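Local coordinates for protein glyceraldehyde-3-phosphate dehydrogenase (Sulfolobus solfataricus, PDB 1B7G) that catalyses the phosphorylating oxidation of D-glyceraldehyde 3-phosphate in glycolysis, using NADP in marked preference to NAD, at residues Val2-Gly8 / Ser78-Thr84; Glu72-Lys76 / Ile96-Arg102; Ala121-Asn126 / Ser320-Met325; Asn224-Lys230 / Asp289-Met293; Asn242-Ile246 / Met325-Asn329. The protein carries 1 engineered substitution. All blocks are in the same frame, centred on the assembly; numbering follows the deposited sequence.

Contact 1: residues Val2-Gly8 / Ser78-Thr84; sequences VNVAVNG and SDIVVDT. Unlike the reference sequence in segment 2-8: Val2 (reference Ile).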
# COMPACT_ATOMS: atom_id res chain seq x y z
N VAL A 2 -16.28 -20.36 17.82
CA VAL A 2 -15.14 -21.23 17.49
C VAL A 2 -13.95 -20.36 17.90
O VAL A 2 -13.88 -19.20 17.50
CB VAL A 2 -15.08 -21.83 16.12
CG1 VAL A 2 -14.27 -21.05 15.10
CG2 VAL A 2 -14.52 -23.26 16.20
N ASN A 3 -13.16 -20.83 18.84
CA ASN A 3 -11.99 -20.11 19.31
C ASN A 3 -10.80 -20.45 18.39
O ASN A 3 -10.47 -21.62 18.31
CB ASN A 3 -11.64 -20.58 20.74
CG ASN A 3 -12.65 -20.03 21.76
OD1 ASN A 3 -13.24 -18.99 21.48
ND2 ASN A 3 -12.82 -20.72 22.89
N VAL A 4 -10.21 -19.44 17.75
CA VAL A 4 -9.13 -19.71 16.80
C VAL A 4 -7.81 -19.05 17.20
O VAL A 4 -7.71 -17.86 17.48
CB VAL A 4 -9.44 -19.19 15.37
CG1 VAL A 4 -8.41 -19.72 14.37
CG2 VAL A 4 -10.84 -19.52 14.92
N ALA A 5 -6.76 -19.88 17.14
CA ALA A 5 -5.39 -19.42 17.34
C ALA A 5 -4.69 -19.22 15.97
O ALA A 5 -4.97 -19.98 15.07
CB ALA A 5 -4.66 -20.52 18.10
N VAL A 6 -3.77 -18.29 15.83
CA VAL A 6 -2.92 -18.10 14.67
C VAL A 6 -1.45 -18.24 15.07
O VAL A 6 -0.87 -17.43 15.78
CB VAL A 6 -3.07 -16.75 13.95
CG1 VAL A 6 -2.18 -16.70 12.71
CG2 VAL A 6 -4.52 -16.51 13.56
N ASN A 7 -0.83 -19.30 14.55
CA ASN A 7 0.57 -19.60 14.89
C ASN A 7 1.46 -19.07 13.78
O ASN A 7 1.42 -19.53 12.65
CB ASN A 7 0.69 -21.11 15.14
CG ASN A 7 2.09 -21.48 15.63
OD1 ASN A 7 2.90 -20.59 15.88
ND2 ASN A 7 2.38 -22.77 15.75
N GLY A 8 2.16 -17.98 14.06
CA GLY A 8 3.01 -17.26 13.14
C GLY A 8 2.40 -15.97 12.62
O GLY A 8 1.79 -15.96 11.55
N SER A 78 -7.18 -22.83 22.18
CA SER A 78 -8.04 -22.73 21.00
C SER A 78 -8.81 -24.02 20.80
O SER A 78 -8.54 -25.05 21.44
CB SER A 78 -7.11 -22.46 19.78
OG SER A 78 -6.24 -23.59 19.63
N ASP A 79 -9.84 -23.97 20.00
CA ASP A 79 -10.56 -25.07 19.43
C ASP A 79 -9.86 -25.51 18.11
O ASP A 79 -10.15 -26.61 17.63
CB ASP A 79 -11.97 -24.62 19.05
CG ASP A 79 -12.78 -24.23 20.30
OD1 ASP A 79 -12.61 -24.90 21.34
OD2 ASP A 79 -13.56 -23.27 20.23
N ILE A 80 -9.07 -24.64 17.48
CA ILE A 80 -8.40 -24.97 16.20
C ILE A 80 -7.28 -23.97 15.92
O ILE A 80 -7.38 -22.78 16.24
CB ILE A 80 -9.38 -24.94 15.01
CG1 ILE A 80 -8.72 -25.30 13.66
CG2 ILE A 80 -9.99 -23.53 14.88
CD1 ILE A 80 -9.78 -25.69 12.60
N VAL A 81 -6.17 -24.45 15.34
CA VAL A 81 -5.05 -23.56 15.09
C VAL A 81 -4.85 -23.32 13.57
O VAL A 81 -4.94 -24.31 12.83
CB VAL A 81 -3.74 -24.17 15.61
CG1 VAL A 81 -2.58 -23.18 15.44
CG2 VAL A 81 -3.85 -24.59 17.08
N VAL A 82 -4.67 -22.08 13.17
CA VAL A 82 -4.27 -21.71 11.82
C VAL A 82 -2.73 -21.54 11.83
O VAL A 82 -2.18 -20.61 12.42
CB VAL A 82 -4.86 -20.44 11.22
CG1 VAL A 82 -4.37 -20.26 9.76
CG2 VAL A 82 -6.39 -20.49 11.17
N ASP A 83 -2.05 -22.53 11.28
CA ASP A 83 -0.58 -22.51 11.27
C ASP A 83 -0.10 -21.76 10.03
O ASP A 83 -0.39 -22.20 8.92
CB ASP A 83 -0.02 -23.92 11.32
CG ASP A 83 1.50 -23.98 11.39
OD1 ASP A 83 2.20 -23.31 10.59
OD2 ASP A 83 2.01 -24.74 12.23
N THR A 84 0.57 -20.65 10.27
CA THR A 84 1.10 -19.80 9.20
C THR A 84 2.58 -19.54 9.42
O THR A 84 3.09 -18.46 9.15
CB THR A 84 0.35 -18.47 9.08
OG1 THR A 84 0.44 -17.73 10.30
CG2 THR A 84 -1.11 -18.66 8.74
O HOH W 1 -11.55 -23.16 23.68
O HOH W 2 2.26 -15.52 8.83
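Asn3 and Asp79 open this parallel pairing with a side chain standing in for a strand bond: Asn3 N points at Asp79 OD2 over 2.8 Å, meeting it on the anti side and 30° out of the carboxylate plane. Asp79 CG stands beside its own backbone N (chi1 -65°), which carries OD2 up to Asn3; its carboxylate lies nearly parallel to the Asn3 amide, and a water joins Asn3 ND2 to Asp79 OD1. Regular bonds then run from Ala5 to Thr84, such as Val82 N to Ala5 O at 2.8 Å. These are neighbouring central strands of the Rossmann-type nucleotide-binding sheet, and Gly8 starts its probable GxGxxG turn. On one face Val4 CG1 touches Val82 CG2 at 3.9 Å, under Ile312 and helix 11-21. On the other, Ala5 CB meets Ser78 CB at 3.5 Å, while Asn7 ND2 and Asp83 OD2 both bond to Tyr97 OH, and Asp83 OD1 to Thr85. Thr84 OG1 donates to Gly8 O at 2.6 Å, close to Ile12, a cofactor-binding residue by similarity.

Contact 2: residues Glu72-Lys76 / Ile96-Arg102; sequences EDLIK and IYLQLQR. Unlike the reference sequence in segment 72-76: Glu72 (reference Asp), Asp73 (reference Tyr).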
# COMPACT_ATOMS: atom_id res chain seq x y z
N GLU A 72 2.17 -23.57 23.23
CA GLU A 72 1.35 -24.65 23.74
C GLU A 72 0.12 -24.12 24.47
O GLU A 72 -0.98 -24.68 24.34
CB GLU A 72 2.13 -25.56 24.68
CG GLU A 72 3.07 -26.53 23.97
CD GLU A 72 4.35 -25.87 23.51
OE1 GLU A 72 4.55 -24.67 23.80
OE2 GLU A 72 5.15 -26.57 22.85
N ASP A 73 0.29 -23.08 25.28
CA ASP A 73 -0.84 -22.48 25.97
C ASP A 73 -1.90 -22.05 24.96
O ASP A 73 -3.07 -22.44 25.10
CB ASP A 73 -0.41 -21.26 26.78
CG ASP A 73 0.35 -21.68 28.04
OD1 ASP A 73 0.11 -22.81 28.51
OD2 ASP A 73 1.18 -20.90 28.49
N LEU A 74 -1.43 -21.29 23.96
CA LEU A 74 -2.30 -20.75 22.91
C LEU A 74 -3.02 -21.89 22.23
O LEU A 74 -4.23 -21.87 22.05
CB LEU A 74 -1.50 -19.93 21.88
CG LEU A 74 -2.22 -19.55 20.58
CD1 LEU A 74 -3.42 -18.64 20.85
CD2 LEU A 74 -1.30 -18.84 19.58
N ILE A 75 -2.26 -22.96 21.96
CA ILE A 75 -2.80 -24.16 21.35
C ILE A 75 -3.88 -24.79 22.20
O ILE A 75 -4.99 -25.05 21.72
CB ILE A 75 -1.66 -25.17 21.00
CG1 ILE A 75 -0.75 -24.55 19.95
CG2 ILE A 75 -2.32 -26.43 20.44
CD1 ILE A 75 0.64 -25.14 19.85
N LYS A 76 -3.57 -25.00 23.49
CA LYS A 76 -4.51 -25.58 24.43
C LYS A 76 -5.80 -24.78 24.54
O LYS A 76 -6.91 -25.35 24.55
CB LYS A 76 -3.86 -25.75 25.82
CG LYS A 76 -2.94 -26.93 26.00
CD LYS A 76 -2.08 -26.95 27.25
CE LYS A 76 -0.66 -26.51 27.02
NZ LYS A 76 0.22 -26.60 28.22
N ILE A 96 2.91 -31.58 18.01
CA ILE A 96 2.38 -30.83 19.16
C ILE A 96 0.88 -30.66 19.09
O ILE A 96 0.13 -30.99 20.03
CB ILE A 96 3.13 -29.50 19.29
CG1 ILE A 96 4.60 -29.80 19.57
CG2 ILE A 96 2.55 -28.64 20.40
CD1 ILE A 96 5.57 -28.69 19.27
N TYR A 97 0.32 -30.28 17.93
CA TYR A 97 -1.14 -30.20 17.81
C TYR A 97 -1.79 -31.57 18.04
O TYR A 97 -2.90 -31.68 18.55
CB TYR A 97 -1.57 -29.65 16.46
CG TYR A 97 -0.93 -28.37 16.00
CD1 TYR A 97 -0.65 -27.31 16.85
CD2 TYR A 97 -0.62 -28.21 14.64
CE1 TYR A 97 -0.08 -26.14 16.40
CE2 TYR A 97 -0.06 -27.03 14.18
CZ TYR A 97 0.22 -26.00 15.05
OH TYR A 97 0.81 -24.85 14.60
N LEU A 98 -1.14 -32.65 17.60
CA LEU A 98 -1.72 -33.98 17.79
C LEU A 98 -1.77 -34.38 19.26
O LEU A 98 -2.75 -34.99 19.72
CB LEU A 98 -0.90 -35.04 17.05
CG LEU A 98 -1.23 -35.23 15.58
CD1 LEU A 98 -0.09 -35.98 14.89
CD2 LEU A 98 -2.56 -35.93 15.43
N GLN A 99 -0.67 -34.12 19.96
CA GLN A 99 -0.56 -34.50 21.37
C GLN A 99 -1.47 -33.63 22.24
O GLN A 99 -2.05 -34.08 23.22
CB GLN A 99 0.88 -34.43 21.86
CG GLN A 99 1.38 -33.01 22.09
CD GLN A 99 2.56 -32.95 23.05
OE1 GLN A 99 3.71 -33.06 22.63
NE2 GLN A 99 2.26 -32.75 24.33
N LEU A 100 -1.67 -32.39 21.80
CA LEU A 100 -2.55 -31.46 22.48
C LEU A 100 -3.95 -31.53 21.90
O LEU A 100 -4.84 -30.76 22.25
CB LEU A 100 -2.00 -30.04 22.48
CG LEU A 100 -0.63 -29.86 23.15
CD1 LEU A 100 -0.12 -28.44 22.96
CD2 LEU A 100 -0.75 -30.19 24.64
N GLN A 101 -4.19 -32.53 21.05
CA GLN A 101 -5.48 -32.81 20.47
C GLN A 101 -6.22 -31.63 19.89
O GLN A 101 -7.40 -31.39 20.13
CB GLN A 101 -6.34 -33.56 21.53
CG GLN A 101 -5.67 -34.86 22.01
CD GLN A 101 -6.37 -35.44 23.22
OE1 GLN A 101 -7.55 -35.13 23.48
NE2 GLN A 101 -5.68 -36.28 23.98
N ARG A 102 -5.55 -30.85 19.00
CA ARG A 102 -6.23 -29.69 18.39
C ARG A 102 -6.17 -29.77 16.86
O ARG A 102 -5.10 -30.07 16.34
CB ARG A 102 -5.56 -28.40 18.87
CG ARG A 102 -5.73 -28.14 20.37
CD ARG A 102 -7.15 -27.73 20.71
NE ARG A 102 -7.32 -27.41 22.12
CZ ARG A 102 -7.75 -28.24 23.06
NH1 ARG A 102 -8.08 -29.50 22.79
NH2 ARG A 102 -7.85 -27.81 24.31
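Ile75 is the knot of this contact, its side chain lodged between Tyr97, Leu100 and Arg102. With CG1 beside the backbone N (chi1 -64°), its CD1 reaches the edge of the Tyr97 ring, 3.7 Å from CE1, while its CG2 packs on Leu100 CD1 at 3.9 Å and on Arg102 CG at 3.8 Å. Arg102, bent at chi2, curls its guanidinium back to the end of helix 71-77: NH2 donates to Lys76 O at 2.6 Å, within the guanidinium plane and on a carbonyl lone pair, and NE adds weak bonds to Ile75 O and Lys76 O. Toward solvent the fit is looser. Glu72 OE2 stays 4.1 Å from Ile96 CG2, and Lys76 CG only approaches Leu100 CD2 at 4.2 Å before its chain leads outward to a long salt bridge with Asp73. Helix 89-99 ends in a Schellman motif with Gln101 as its C-prime residue, turning the chain toward strand 103-106. Both helices lie on the same side of the Rossmann-type sheet, where Ile75 and Tyr97 also touch Val81 of strand 80-83.

Contact 3: residues Ala121-Asn126 / Ser320-Met325; sequences ALCNYN and SAEDSM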
# COMPACT_ATOMS: atom_id res chain seq x y z
N ALA A 121 -11.35 -23.84 -1.37
CA ALA A 121 -12.79 -23.79 -1.16
C ALA A 121 -13.64 -23.89 -2.39
O ALA A 121 -14.71 -24.50 -2.35
CB ALA A 121 -13.23 -22.56 -0.34
N LEU A 122 -13.26 -23.33 -3.52
CA LEU A 122 -14.01 -23.46 -4.75
C LEU A 122 -13.91 -24.88 -5.32
O LEU A 122 -14.56 -25.09 -6.34
CB LEU A 122 -13.54 -22.45 -5.80
CG LEU A 122 -14.21 -21.08 -5.79
CD1 LEU A 122 -13.94 -20.35 -4.48
CD2 LEU A 122 -13.76 -20.22 -6.97
N CYS A 123 -13.11 -25.79 -4.78
CA CYS A 123 -13.03 -27.10 -5.37
C CYS A 123 -13.43 -28.28 -4.48
O CYS A 123 -14.08 -29.16 -5.03
CB CYS A 123 -11.61 -27.47 -5.90
SG CYS A 123 -10.95 -26.24 -7.05
N ASN A 124 -12.98 -28.38 -3.24
CA ASN A 124 -13.23 -29.61 -2.48
C ASN A 124 -13.51 -29.39 -1.01
O ASN A 124 -13.08 -30.17 -0.14
CB ASN A 124 -12.01 -30.55 -2.67
CG ASN A 124 -10.78 -30.01 -1.96
OD1 ASN A 124 -10.71 -28.80 -1.72
ND2 ASN A 124 -9.89 -30.90 -1.53
N TYR A 125 -14.28 -28.36 -0.69
CA TYR A 125 -14.68 -28.14 0.71
C TYR A 125 -15.41 -29.38 1.25
O TYR A 125 -15.04 -29.89 2.30
CB TYR A 125 -15.59 -26.93 0.76
CG TYR A 125 -16.17 -26.55 2.10
CD1 TYR A 125 -17.29 -27.22 2.65
CD2 TYR A 125 -15.64 -25.50 2.80
CE1 TYR A 125 -17.79 -26.81 3.88
CE2 TYR A 125 -16.14 -25.07 4.00
CZ TYR A 125 -17.24 -25.74 4.55
OH TYR A 125 -17.73 -25.29 5.75
N ASN A 126 -16.34 -29.90 0.45
CA ASN A 126 -17.09 -31.10 0.87
C ASN A 126 -16.17 -32.25 1.20
O ASN A 126 -16.41 -32.95 2.19
CB ASN A 126 -18.16 -31.50 -0.12
CG ASN A 126 -19.27 -30.51 -0.27
OD1 ASN A 126 -19.50 -29.72 0.65
ND2 ASN A 126 -19.93 -30.44 -1.43
N SER A 320 -22.31 -25.46 5.53
CA SER A 320 -22.11 -25.96 4.18
C SER A 320 -21.00 -25.16 3.49
O SER A 320 -20.70 -24.08 3.98
CB SER A 320 -23.40 -25.90 3.38
OG SER A 320 -23.73 -24.59 2.94
N ALA A 321 -20.54 -25.65 2.33
CA ALA A 321 -19.53 -24.99 1.53
C ALA A 321 -20.03 -23.61 1.13
O ALA A 321 -19.38 -22.57 1.26
CB ALA A 321 -19.22 -25.81 0.27
N GLU A 322 -21.27 -23.62 0.67
CA GLU A 322 -21.93 -22.41 0.22
C GLU A 322 -22.17 -21.41 1.34
O GLU A 322 -21.95 -20.19 1.17
CB GLU A 322 -23.22 -22.77 -0.50
CG GLU A 322 -23.73 -21.62 -1.37
CD GLU A 322 -23.06 -21.64 -2.75
OE1 GLU A 322 -22.13 -22.44 -3.00
OE2 GLU A 322 -23.51 -20.85 -3.60
N ASP A 323 -22.68 -21.87 2.48
CA ASP A 323 -22.86 -20.97 3.62
C ASP A 323 -21.54 -20.34 4.07
O ASP A 323 -21.50 -19.14 4.39
CB ASP A 323 -23.46 -21.73 4.82
CG ASP A 323 -24.95 -21.98 4.62
OD1 ASP A 323 -25.58 -21.31 3.77
OD2 ASP A 323 -25.50 -22.85 5.29
N SER A 324 -20.50 -21.14 4.24
CA SER A 324 -19.19 -20.66 4.67
C SER A 324 -18.63 -19.63 3.68
O SER A 324 -18.38 -18.47 4.00
CB SER A 324 -18.17 -21.78 4.80
OG SER A 324 -16.94 -21.32 5.33
N MET A 325 -18.64 -20.00 2.40
CA MET A 325 -18.08 -19.05 1.41
C MET A 325 -18.87 -17.76 1.39
O MET A 325 -18.29 -16.68 1.23
CB MET A 325 -17.92 -19.72 0.08
CG MET A 325 -16.73 -20.72 0.01
SD MET A 325 -16.52 -21.20 -1.73
CE MET A 325 -18.07 -22.00 -2.07
O HOH W 3 -21.32 -28.38 1.83
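Tyr125 and Ala321 bring together two helical segments whose axes lie 10.3 Å apart at an angle of 134°; their CA atoms, at 5.8 Å, are the nearest across the contact. Segment 121-126 is a weakly bonded helix, whereas helix 321-331 starts cleanly, Ser320 OG capping it by accepting from Asp323 N at 3.0 Å. Tyr125 CG lies anti to the backbone N (chi1 177°), sending the ring across that helix start. Ala321 CA sits over one ring face, 3.5 Å from the centroid and 20° off the normal, in a CH-pi contact, and Ala321 CB touches Tyr125 CD1. The hydroxyl bonds to Met319 O just before the cap. A leucine here has neither ring face nor hydroxyl, which would probably leave Met319 O without this mate and Ala321 without the flat surface against it. Nearby, a water joins Asn126 OD1 to Ala321 N. At the other end Met325 SD packs on Ala121 CB at 3.8 Å and on Leu122 CD1 at 3.9 Å. The pairing is helix-to-helix packing made at the N-capped start of helix 321-331: it joins this C-terminal helix to helix 121-128, which Cys123 ties by a disulfide to Cys149 of helix 139-152.

Contact 4: residues Asn224-Lys230 / Asp289-Met293; sequences NITLKDK and DDEVM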
# COMPACT_ATOMS: atom_id res chain seq x y z
N ASN A 224 -2.66 -22.34 -20.41
CA ASN A 224 -3.24 -22.98 -21.59
C ASN A 224 -4.05 -24.18 -21.08
O ASN A 224 -3.47 -25.11 -20.55
CB ASN A 224 -2.14 -23.41 -22.54
CG ASN A 224 -2.67 -24.19 -23.74
OD1 ASN A 224 -3.39 -25.20 -23.67
ND2 ASN A 224 -2.30 -23.71 -24.92
N ILE A 225 -5.35 -24.08 -21.34
CA ILE A 225 -6.25 -25.15 -20.87
C ILE A 225 -6.82 -25.89 -22.09
O ILE A 225 -7.17 -25.28 -23.10
CB ILE A 225 -7.41 -24.54 -20.05
CG1 ILE A 225 -6.95 -23.86 -18.75
CG2 ILE A 225 -8.46 -25.61 -19.70
CD1 ILE A 225 -8.04 -22.96 -18.18
N THR A 226 -6.88 -27.24 -21.97
CA THR A 226 -7.54 -27.99 -23.04
C THR A 226 -8.83 -28.60 -22.45
O THR A 226 -8.73 -29.18 -21.36
CB THR A 226 -6.68 -29.14 -23.60
OG1 THR A 226 -5.45 -28.59 -24.01
CG2 THR A 226 -7.40 -29.82 -24.77
N LEU A 227 -9.95 -28.27 -23.03
CA LEU A 227 -11.26 -28.73 -22.55
C LEU A 227 -11.75 -29.97 -23.29
O LEU A 227 -11.30 -30.31 -24.39
CB LEU A 227 -12.30 -27.61 -22.75
CG LEU A 227 -11.89 -26.25 -22.17
CD1 LEU A 227 -12.87 -25.17 -22.57
CD2 LEU A 227 -11.75 -26.36 -20.66
N LYS A 228 -12.73 -30.65 -22.70
CA LYS A 228 -13.23 -31.90 -23.30
C LYS A 228 -13.97 -31.60 -24.58
O LYS A 228 -13.91 -32.30 -25.59
CB LYS A 228 -14.11 -32.60 -22.27
CG LYS A 228 -15.07 -33.65 -22.83
CD LYS A 228 -15.12 -34.84 -21.88
CE LYS A 228 -16.47 -35.53 -21.91
NZ LYS A 228 -16.40 -36.85 -21.22
N ASP A 229 -14.76 -30.53 -24.53
CA ASP A 229 -15.61 -30.10 -25.61
C ASP A 229 -15.23 -28.74 -26.16
O ASP A 229 -14.58 -27.96 -25.45
CB ASP A 229 -17.07 -30.01 -25.05
CG ASP A 229 -17.33 -31.18 -24.11
OD1 ASP A 229 -17.20 -32.33 -24.59
OD2 ASP A 229 -17.55 -30.94 -22.90
N LYS A 230 -15.68 -28.44 -27.38
CA LYS A 230 -15.45 -27.13 -27.97
C LYS A 230 -16.42 -26.17 -27.31
O LYS A 230 -17.55 -26.58 -27.00
CB LYS A 230 -15.65 -27.14 -29.49
CG LYS A 230 -14.94 -28.28 -30.21
CD LYS A 230 -15.21 -28.23 -31.71
CE LYS A 230 -14.50 -29.35 -32.44
NZ LYS A 230 -15.31 -30.59 -32.52
N ASP A 289 -12.39 -23.31 -30.01
CA ASP A 289 -12.74 -24.73 -29.94
C ASP A 289 -12.46 -25.24 -28.53
O ASP A 289 -13.19 -24.82 -27.62
CB ASP A 289 -12.02 -25.55 -30.99
CG ASP A 289 -12.34 -25.19 -32.42
OD1 ASP A 289 -13.43 -24.69 -32.76
OD2 ASP A 289 -11.43 -25.42 -33.26
N ASP A 290 -11.58 -26.22 -28.38
CA ASP A 290 -11.29 -26.80 -27.08
C ASP A 290 -10.05 -26.19 -26.40
O ASP A 290 -9.68 -26.63 -25.32
CB ASP A 290 -11.09 -28.31 -27.18
CG ASP A 290 -9.82 -28.72 -27.89
OD1 ASP A 290 -9.09 -27.87 -28.43
OD2 ASP A 290 -9.54 -29.95 -27.92
N GLU A 291 -9.49 -25.15 -27.00
CA GLU A 291 -8.34 -24.51 -26.41
C GLU A 291 -8.68 -23.16 -25.79
O GLU A 291 -9.22 -22.28 -26.44
CB GLU A 291 -7.21 -24.28 -27.42
CG GLU A 291 -5.83 -24.39 -26.81
CD GLU A 291 -4.72 -23.81 -27.68
OE1 GLU A 291 -4.94 -23.58 -28.88
OE2 GLU A 291 -3.63 -23.58 -27.12
N VAL A 292 -8.28 -23.00 -24.52
CA VAL A 292 -8.45 -21.72 -23.85
C VAL A 292 -7.05 -21.21 -23.42
O VAL A 292 -6.27 -21.95 -22.81
CB VAL A 292 -9.32 -21.83 -22.60
CG1 VAL A 292 -9.35 -20.50 -21.87
CG2 VAL A 292 -10.75 -22.23 -22.96
N MET A 293 -6.79 -19.95 -23.69
CA MET A 293 -5.55 -19.34 -23.21
C MET A 293 -5.94 -18.05 -22.45
O MET A 293 -6.98 -17.52 -22.77
CB MET A 293 -4.57 -19.06 -24.33
CG MET A 293 -3.62 -20.21 -24.63
SD MET A 293 -2.55 -19.93 -26.08
CE MET A 293 -3.76 -20.05 -27.38
O HOH W 4 -10.18 -32.48 -25.67
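Ile225 and Val292 form the hydrogen-bonded pair of this antiparallel contact, through two nearly straight bonds: Ile225 N to Val292 O at 2.7 Å and Val292 N to Ile225 O at 2.9 Å. Leu227 N continues the backbone bonding to Asp290 O, again almost straight. CA-H...O contacts accompany these bonds, the one from Thr226 CA to Asp290 O measuring 3.4 Å. Strands 219-227 and 291-298 are neighbours within the mixed sheet of the catalytic domain, and strand 157-167 flanks the first of them on its other side. Among apolar contacts, Leu227 CD1 meets Val292 CG2 at 3.6 Å on the face bearing Ile225, and Val157 lies against both Ile225 and Leu227. The face of Asn224, Thr226, Glu291 and Met293 is mostly polar. Asn224 CG is anti to its N (chi1 175°), bringing ND2 to Glu291 OE2 at 2.6 Å; the bond uses the anti lone pair but is bent to 132°, with amide and carboxylate planes 39° apart. At the exposed end, Lys230 CG touches Asp289 CB at 4.1 Å, but the charged ends do not meet.

Contact 5: residues Asn242-Ile246 / Met325-Asn329; sequences NTPRI and MRITN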
# COMPACT_ATOMS: atom_id res chain seq x y z
N ASN A 242 -18.59 -13.97 -13.16
CA ASN A 242 -19.60 -14.18 -12.13
C ASN A 242 -19.19 -15.15 -11.06
O ASN A 242 -19.97 -16.00 -10.58
CB ASN A 242 -20.87 -14.74 -12.85
CG ASN A 242 -21.57 -13.60 -13.56
OD1 ASN A 242 -22.15 -12.78 -12.85
ND2 ASN A 242 -21.43 -13.51 -14.89
N THR A 243 -17.93 -15.08 -10.63
CA THR A 243 -17.45 -16.01 -9.60
C THR A 243 -16.67 -15.26 -8.56
O THR A 243 -15.54 -14.75 -8.84
CB THR A 243 -16.54 -17.10 -10.22
OG1 THR A 243 -17.19 -17.75 -11.31
CG2 THR A 243 -16.06 -18.12 -9.22
N PRO A 244 -17.15 -15.15 -7.34
CA PRO A 244 -16.36 -14.61 -6.26
C PRO A 244 -15.01 -15.30 -6.12
O PRO A 244 -14.92 -16.49 -5.97
CB PRO A 244 -17.22 -14.80 -5.02
CG PRO A 244 -18.61 -14.89 -5.55
CD PRO A 244 -18.48 -15.61 -6.87
N ARG A 245 -13.99 -14.43 -5.93
CA ARG A 245 -12.62 -14.87 -5.74
C ARG A 245 -11.81 -14.83 -7.07
O ARG A 245 -10.63 -15.04 -7.08
CB ARG A 245 -12.45 -16.15 -4.95
CG ARG A 245 -12.81 -15.94 -3.49
CD ARG A 245 -12.58 -17.17 -2.62
NE ARG A 245 -13.50 -17.04 -1.45
CZ ARG A 245 -13.52 -17.91 -0.46
NH1 ARG A 245 -12.66 -18.92 -0.42
NH2 ARG A 245 -14.40 -17.74 0.53
N ILE A 246 -12.53 -14.41 -8.08
CA ILE A 246 -11.99 -14.18 -9.42
C ILE A 246 -12.50 -12.82 -9.86
O ILE A 246 -13.71 -12.55 -9.78
CB ILE A 246 -12.39 -15.23 -10.45
CG1 ILE A 246 -11.77 -16.60 -10.15
CG2 ILE A 246 -11.97 -14.79 -11.87
CD1 ILE A 246 -12.30 -17.73 -11.06
N MET A 325 -18.64 -20.00 2.40
CA MET A 325 -18.08 -19.05 1.41
C MET A 325 -18.87 -17.76 1.39
O MET A 325 -18.29 -16.68 1.23
CB MET A 325 -17.92 -19.72 0.08
CG MET A 325 -16.73 -20.72 0.01
SD MET A 325 -16.52 -21.20 -1.73
CE MET A 325 -18.07 -22.00 -2.07
N ARG A 326 -20.20 -17.81 1.61
CA ARG A 326 -20.95 -16.56 1.61
C ARG A 326 -20.54 -15.67 2.76
O ARG A 326 -20.34 -14.46 2.55
CB ARG A 326 -22.46 -16.79 1.52
CG ARG A 326 -23.29 -15.61 1.97
CD ARG A 326 -24.76 -15.95 2.18
NE ARG A 326 -25.22 -16.87 1.15
CZ ARG A 326 -25.52 -18.15 1.31
NH1 ARG A 326 -25.48 -18.74 2.50
NH2 ARG A 326 -25.87 -18.86 0.23
N ILE A 327 -20.31 -16.20 3.96
CA ILE A 327 -19.94 -15.37 5.11
C ILE A 327 -18.50 -14.86 4.95
O ILE A 327 -18.20 -13.70 5.20
CB ILE A 327 -20.12 -16.12 6.43
CG1 ILE A 327 -21.67 -16.29 6.65
CG2 ILE A 327 -19.51 -15.42 7.60
CD1 ILE A 327 -22.00 -17.44 7.57
N THR A 328 -17.62 -15.77 4.55
CA THR A 328 -16.22 -15.39 4.29
C THR A 328 -16.21 -14.26 3.27
O THR A 328 -15.67 -13.21 3.57
CB THR A 328 -15.44 -16.57 3.79
OG1 THR A 328 -15.47 -17.58 4.82
CG2 THR A 328 -13.97 -16.20 3.50
N ASN A 329 -16.89 -14.44 2.14
CA ASN A 329 -16.95 -13.46 1.10
C ASN A 329 -17.51 -12.11 1.51
O ASN A 329 -16.89 -11.06 1.23
CB ASN A 329 -17.68 -13.99 -0.14
CG ASN A 329 -16.81 -15.04 -0.84
OD1 ASN A 329 -15.64 -15.22 -0.53
ND2 ASN A 329 -17.44 -15.79 -1.72
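Arg245 meets Asn329 with its guanidinium edge, the two flat groups turned 79° to each other. Arg245 is the third residue of a type II beta turn from Thr243 to Ile246, just before strand 246-249, and Asn329 belongs to the C-terminal helix 321-331. The grip is side-on: NE and NH2, both 3.0 Å from Asn329 OD1, converge on that one oxygen, which lies in the guanidinium plane. NE uses a lone pair in the carbonyl plane, while NH2 comes from above that plane, 44° out of it. The Arg245 chain runs extended from CG to NE (chi2 -176°), spanning the distance between turn and helix. NH2 also lies 3.4 Å from Thr328 CG2 and 3.8 Å from Met325 CG, so it rests against the helix flank. The charged end is probably neutralised by salt bridges to Asp310 and Glu307 of helix 304-315. A methionine in place of Arg245 is likely to leave both acids without this positive partner and the amide of Asn329 freer to turn. Pro244 crosses the same amide at about a right angle, its CB 3.5 Å from Asn329 ND2.

Overall arrangement
From the N terminus, contact 1 closes the first loop by setting strand 2-7 beside strand 80-83. Contact 2 crosses it, since segment 72-76 lies within that loop and 96-102 beyond it; the two also touch where Ala5 packs on Leu74. Both belong to the nucleotide-binding domain. Contact 3 opens afterwards and closes a long loop of 193 residues from helix 121-128 to helix 321-331. Contact 4 is nested inside it, within the catalytic-domain sheet, its centre about 41 Å from that of contact 1. Contact 5 crosses contacts 3 and 4, shares Met325 with contact 3, and ties the C-terminal helix to the turn before strand 246-249.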